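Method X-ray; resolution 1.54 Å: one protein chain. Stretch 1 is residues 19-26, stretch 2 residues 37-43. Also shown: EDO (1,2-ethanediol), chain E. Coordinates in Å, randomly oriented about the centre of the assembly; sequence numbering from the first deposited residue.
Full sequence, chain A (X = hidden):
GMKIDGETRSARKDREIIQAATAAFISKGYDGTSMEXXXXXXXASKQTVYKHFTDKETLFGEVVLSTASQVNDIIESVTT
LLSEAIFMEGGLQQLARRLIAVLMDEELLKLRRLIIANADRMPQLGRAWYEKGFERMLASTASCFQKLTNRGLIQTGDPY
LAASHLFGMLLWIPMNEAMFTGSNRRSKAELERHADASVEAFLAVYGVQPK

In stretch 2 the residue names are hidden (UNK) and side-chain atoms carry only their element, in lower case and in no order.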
ATOM      1  N   GLN A  19      11.492 -19.671  11.424  1.00 20.67           N
ATOM      2  CA  GLN A  19      12.339 -19.365  10.246  1.00 23.46           C
ATOM      3  C   GLN A  19      11.954 -20.269   9.052  1.00 20.76           C
ATOM      4  O   GLN A  19      11.782 -19.812   7.903  1.00 22.10           O
ATOM      5  CB  GLN A  19      13.803 -19.517  10.654  1.00 24.67           C
ATOM      6  CG  GLN A  19      14.836 -19.141   9.622  1.00 32.85           C
ATOM      7  CD  GLN A  19      16.277 -19.413  10.098  1.00 35.92           C
ATOM      8  OE1 GLN A  19      16.557 -19.587  11.303  1.00 50.09           O
ATOM      9  NE2 GLN A  19      17.196 -19.453   9.139  1.00 54.32           N
ATOM     10  N   ALA A  20      11.844 -21.584   9.315  1.00 21.51           N
ATOM     11  CA  ALA A  20      11.427 -22.533   8.302  1.00 21.08           C
ATOM     12  C   ALA A  20      10.033 -22.269   7.773  1.00 21.31           C
ATOM     13  O   ALA A  20       9.778 -22.330   6.579  1.00 21.13           O
ATOM     14  CB  ALA A  20      11.517 -23.982   8.859  1.00 21.08           C
ATOM     15  N   ALA A  21       9.109 -21.932   8.676  1.00 19.75           N
ATOM     16  CA  ALA A  21       7.731 -21.655   8.295  1.00 18.73           C
ATOM     17  C   ALA A  21       7.652 -20.413   7.416  1.00 18.28           C
ATOM     18  O   ALA A  21       6.898 -20.385   6.479  1.00 19.42           O
ATOM     19  CB  ALA A  21       6.839 -21.508   9.541  1.00 18.29           C
ATOM     20  N   THR A  22       8.438 -19.413   7.777  1.00 18.32           N
ATOM     21  CA  THR A  22       8.471 -18.136   7.017  1.00 20.02           C
ATOM     22  C   THR A  22       8.898 -18.369   5.577  1.00 22.41           C
ATOM     23  O   THR A  22       8.212 -17.961   4.632  1.00 23.44           O
ATOM     24  CB  THR A  22       9.415 -17.112   7.651  1.00 20.95           C
ATOM     25  OG1 THR A  22       9.057 -16.848   9.024  1.00 21.22           O
ATOM     26  CG2 THR A  22       9.367 -15.773   6.870  1.00 22.61           C
ATOM     27  N   ALA A  23       9.976 -19.135   5.414  1.00 21.34           N
ATOM     28  CA  ALA A  23      10.459 -19.477   4.060  1.00 20.63           C
ATOM     29  C   ALA A  23       9.444 -20.327   3.286  1.00 22.22           C
ATOM     30  O   ALA A  23       9.215 -20.123   2.090  1.00 23.65           O
ATOM     31  CB  ALA A  23      11.815 -20.199   4.151  1.00 22.99           C
ATOM     32  N   ALA A  24       8.848 -21.310   3.973  1.00 20.44           N
ATOM     33  CA  ALA A  24       7.861 -22.224   3.355  1.00 20.84           C
ATOM     34  C   ALA A  24       6.616 -21.495   2.871  1.00 22.71           C
ATOM     35  O   ALA A  24       6.174 -21.689   1.734  1.00 24.41           O
ATOM     36  CB  ALA A  24       7.479 -23.379   4.333  1.00 21.13           C
ATOM     37  N   PHE A  25       6.039 -20.667   3.747  1.00 22.52           N
ATOM     38  CA  PHE A  25       4.889 -19.852   3.353  1.00 22.80           C
ATOM     39  C   PHE A  25       5.205 -18.917   2.178  1.00 22.26           C
ATOM     40  O   PHE A  25       4.414 -18.846   1.254  1.00 26.56           O
ATOM     41  CB  PHE A  25       4.313 -19.042   4.528  1.00 22.37           C
ATOM     42  CG  PHE A  25       3.654 -19.865   5.601  1.00 21.98           C
ATOM     43  CD1 PHE A  25       2.717 -20.851   5.273  1.00 22.32           C
ATOM     44  CD2 PHE A  25       3.898 -19.610   6.952  1.00 22.22           C
ATOM     45  CE1 PHE A  25       2.095 -21.603   6.257  1.00 23.39           C
ATOM     46  CE2 PHE A  25       3.253 -20.359   7.962  1.00 21.32           C
ATOM     47  CZ  PHE A  25       2.348 -21.350   7.605  1.00 22.17           C
ATOM     48  N   ILE A  26       6.358 -18.266   2.205  1.00 22.63           N
ATOM     49  CA  ILE A  26       6.764 -17.375   1.082  1.00 23.38           C
ATOM     50  C   ILE A  26       6.922 -18.163  -0.214  1.00 28.90           C
ATOM     51  O   ILE A  26       6.414 -17.763  -1.258  1.00 29.66           O
ATOM     52  CB  ILE A  26       8.017 -16.561   1.431  1.00 23.86           C
ATOM     53  CG1 ILE A  26       7.642 -15.503   2.472  1.00 25.34           C
ATOM     54  CG2 ILE A  26       8.655 -15.936   0.141  1.00 26.65           C
ATOM     55  CD1 ILE A  26       8.790 -14.737   3.102  1.00 26.79           C
ATOM     56  N   UNK A  37       5.782 -30.673   6.534  1.00 22.88           N
ATOM     57  CA  UNK A  37       6.868 -30.156   5.697  1.00 24.33           C
ATOM     58  C   UNK A  37       7.725 -29.103   6.422  1.00 21.91           C
ATOM     59  O   UNK A  37       8.951 -29.068   6.275  1.00 22.24           O
ATOM     60  o   UNK A  37       5.233 -30.401   1.185  1.00 38.08           O
ATOM     61  c   UNK A  37       4.866 -30.226   2.364  1.00 31.67           C
ATOM     62  c   UNK A  37       6.310 -29.599   4.374  1.00 27.80           C
ATOM     63  o   UNK A  37       3.773 -29.712   2.666  1.00 38.34           O
ATOM     64  c   UNK A  37       5.751 -30.725   3.484  1.00 31.49           C
ATOM     65  N   UNK A  38       7.069 -28.230   7.197  1.00 20.58           N
ATOM     66  CA  UNK A  38       7.769 -27.223   7.990  1.00 20.28           C
ATOM     67  C   UNK A  38       8.646 -27.886   9.058  1.00 19.08           C
ATOM     68  O   UNK A  38       9.808 -27.491   9.251  1.00 20.27           O
ATOM     69  c   UNK A  38       7.494 -25.284   9.635  1.00 20.12           C
ATOM     70  c   UNK A  38       6.781 -26.196   8.612  1.00 19.18           C
ATOM     71  c   UNK A  38       4.942 -24.565   7.858  1.00 20.57           C
ATOM     72  c   UNK A  38       6.193 -25.324   7.481  1.00 21.97           C
ATOM     73  N   UNK A  39       8.098 -28.915   9.717  1.00 19.90           N
ATOM     74  CA  UNK A  39       8.851 -29.674  10.721  1.00 19.23           C
ATOM     75  C   UNK A  39      10.132 -30.216  10.104  1.00 20.50           C
ATOM     76  O   UNK A  39      11.230 -30.039  10.650  1.00 18.64           O
ATOM     77  c   UNK A  39       8.007 -30.838  11.323  1.00 20.01           C
ATOM     78  N   UNK A  40      10.002 -30.852   8.944  1.00 18.87           N
ATOM     79  CA  UNK A  40      11.159 -31.416   8.245  1.00 21.14           C
ATOM     80  C   UNK A  40      12.194 -30.343   7.893  1.00 21.79           C
ATOM     81  O   UNK A  40      13.377 -30.509   8.173  1.00 22.85           O
ATOM     82  c   UNK A  40      11.902 -32.750   6.243  1.00 24.23           C
ATOM     83  c   UNK A  40      10.710 -32.177   6.995  1.00 22.12           C
ATOM     84  o   UNK A  40       9.833 -33.230   7.396  1.00 25.09           O
ATOM     85  N   UNK A  41      11.725 -29.235   7.322  1.00 21.68           N
ATOM     86  CA  UNK A  41      12.591 -28.122   6.941  1.00 23.90           C
ATOM     87  C   UNK A  41      13.332 -27.529   8.144  1.00 22.06           C
ATOM     88  O   UNK A  41      14.489 -27.127   8.030  1.00 25.43           O
ATOM     89  c   UNK A  41      12.220 -23.660   4.531  1.00 35.65           C
ATOM     90  c   UNK A  41      11.521 -24.913   5.013  1.00 32.61           C
ATOM     91  c   UNK A  41      11.761 -27.066   6.209  1.00 24.78           C
ATOM     92  n   UNK A  41      13.173 -24.011   3.415  1.00 42.28           N
ATOM     93  c   UNK A  41      12.512 -25.886   5.658  1.00 28.37           C
ATOM     94  N   UNK A  42      12.661 -27.494   9.295  1.00 20.33           N
ATOM     95  CA  UNK A  42      13.223 -26.954  10.530  1.00 17.41           C
ATOM     96  C   UNK A  42      14.079 -27.921  11.312  1.00 20.12           C
ATOM     97  O   UNK A  42      14.727 -27.505  12.263  1.00 22.83           O
ATOM     98  c   UNK A  42      12.082 -26.496  11.451  1.00 18.10           C
ATOM     99  N   UNK A  43      14.054 -29.198  10.949  1.00 21.74           N
ATOM    100  CA  UNK A  43      14.765 -30.222  11.698  1.00 21.59           C
ATOM    101  C   UNK A  43      14.148 -30.463  13.063  1.00 20.97           C
ATOM    102  O   UNK A  43      14.857 -30.620  14.056  1.00 22.61           O
TER
HETATM  103  C1  EDO E 213      10.819 -23.272   0.875  1.00 46.80           C
HETATM  104  O1  EDO E 213      12.242 -23.122   0.949  1.00 57.40           O
HETATM  105  C2  EDO E 213      10.347 -24.410   1.766  1.00 40.84           C
HETATM  106  O2  EDO E 213       9.210 -25.082   1.222  1.00 32.73           O

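Position 37 carries three side-chain carbons in an unbranched run, the third bearing two oxygens. None touches the first stretch: the nearest side-chain atom, CB, is 6.3 Å from CB of Ala24. A carboxylate on a two-methylene stem makes the residue Glu37. It is exposed, as suits a charged group, and OE1 is hydrogen-bonded elsewhere in the structure.

Position 38 has four carbons and no heteroatom, forked at the first, with one arm two carbons long. The CA-to-CB bond points toward the first helix, and the side chain lies among Ala20, Ala21, Ala24 and Phe25. Branching at CB with unequal arms identifies Ile38. CG2 of Ile38 lies 3.8 Å from CB of Ala21, its CG1 3.9 Å from CB of Ala24, and its CD1 4.1 Å from CZ of Phe25, approaching that ring obliquely. The branched, wholly apolar side chain fills a hole whose walls are mostly methyl groups.

Position 39 shows a single carbon, directed away from the first helix. It is Ala39, buried despite having no part in this contact; a small apolar side chain is at ease there.

Position 40 has one carbon carrying an oxygen and a second carbon, out of contact with the first stretch. This is the fork of Thr40, with chi1 in the m well. A small polar side chain suits an exposed helix position; OG1 is hydrogen-bonded just outside the two stretches.

At position 41 four carbons in a row end in nitrogen, and the last carbon lies 3.5 Å from both O of Ala20 and CB of Ala23. This is Lys41. The chain is extended, t at chi1 to chi3, before turning p at chi4. Its aliphatic part lies against the first helix, while NZ donates a 2.8 Å hydrogen bond to O1 of the ethanediol, probably a crystallisation additive.

Position 42 again has one carbon, CB, 3.7 Å from CB of Ala20. This is Ala42, whose small size accompanies a close approach of the backbones: its CA lies 5.3 Å from CA of Ala20.

Position 43 has no side-chain atoms and a phi of 69°, a conformation favouring glycine. Gly43 leaves the helix in a Schellman motif, its N bonded to O of Thr40 at 3.1 Å.

The helices, their axes 8.6 Å apart at closest approach and inclined at 124°, meet without a hydrogen bond between the stretches. Alanines on the first helix permit close packing; Ile38 plugs the hole, Ala42 meets Ala20, and the methylenes of Lys41 pack on Ala20, Ala23 and Ala24. Together the two stretches bury 319 Å².

Stretch 2 (37-43) EIATKAG
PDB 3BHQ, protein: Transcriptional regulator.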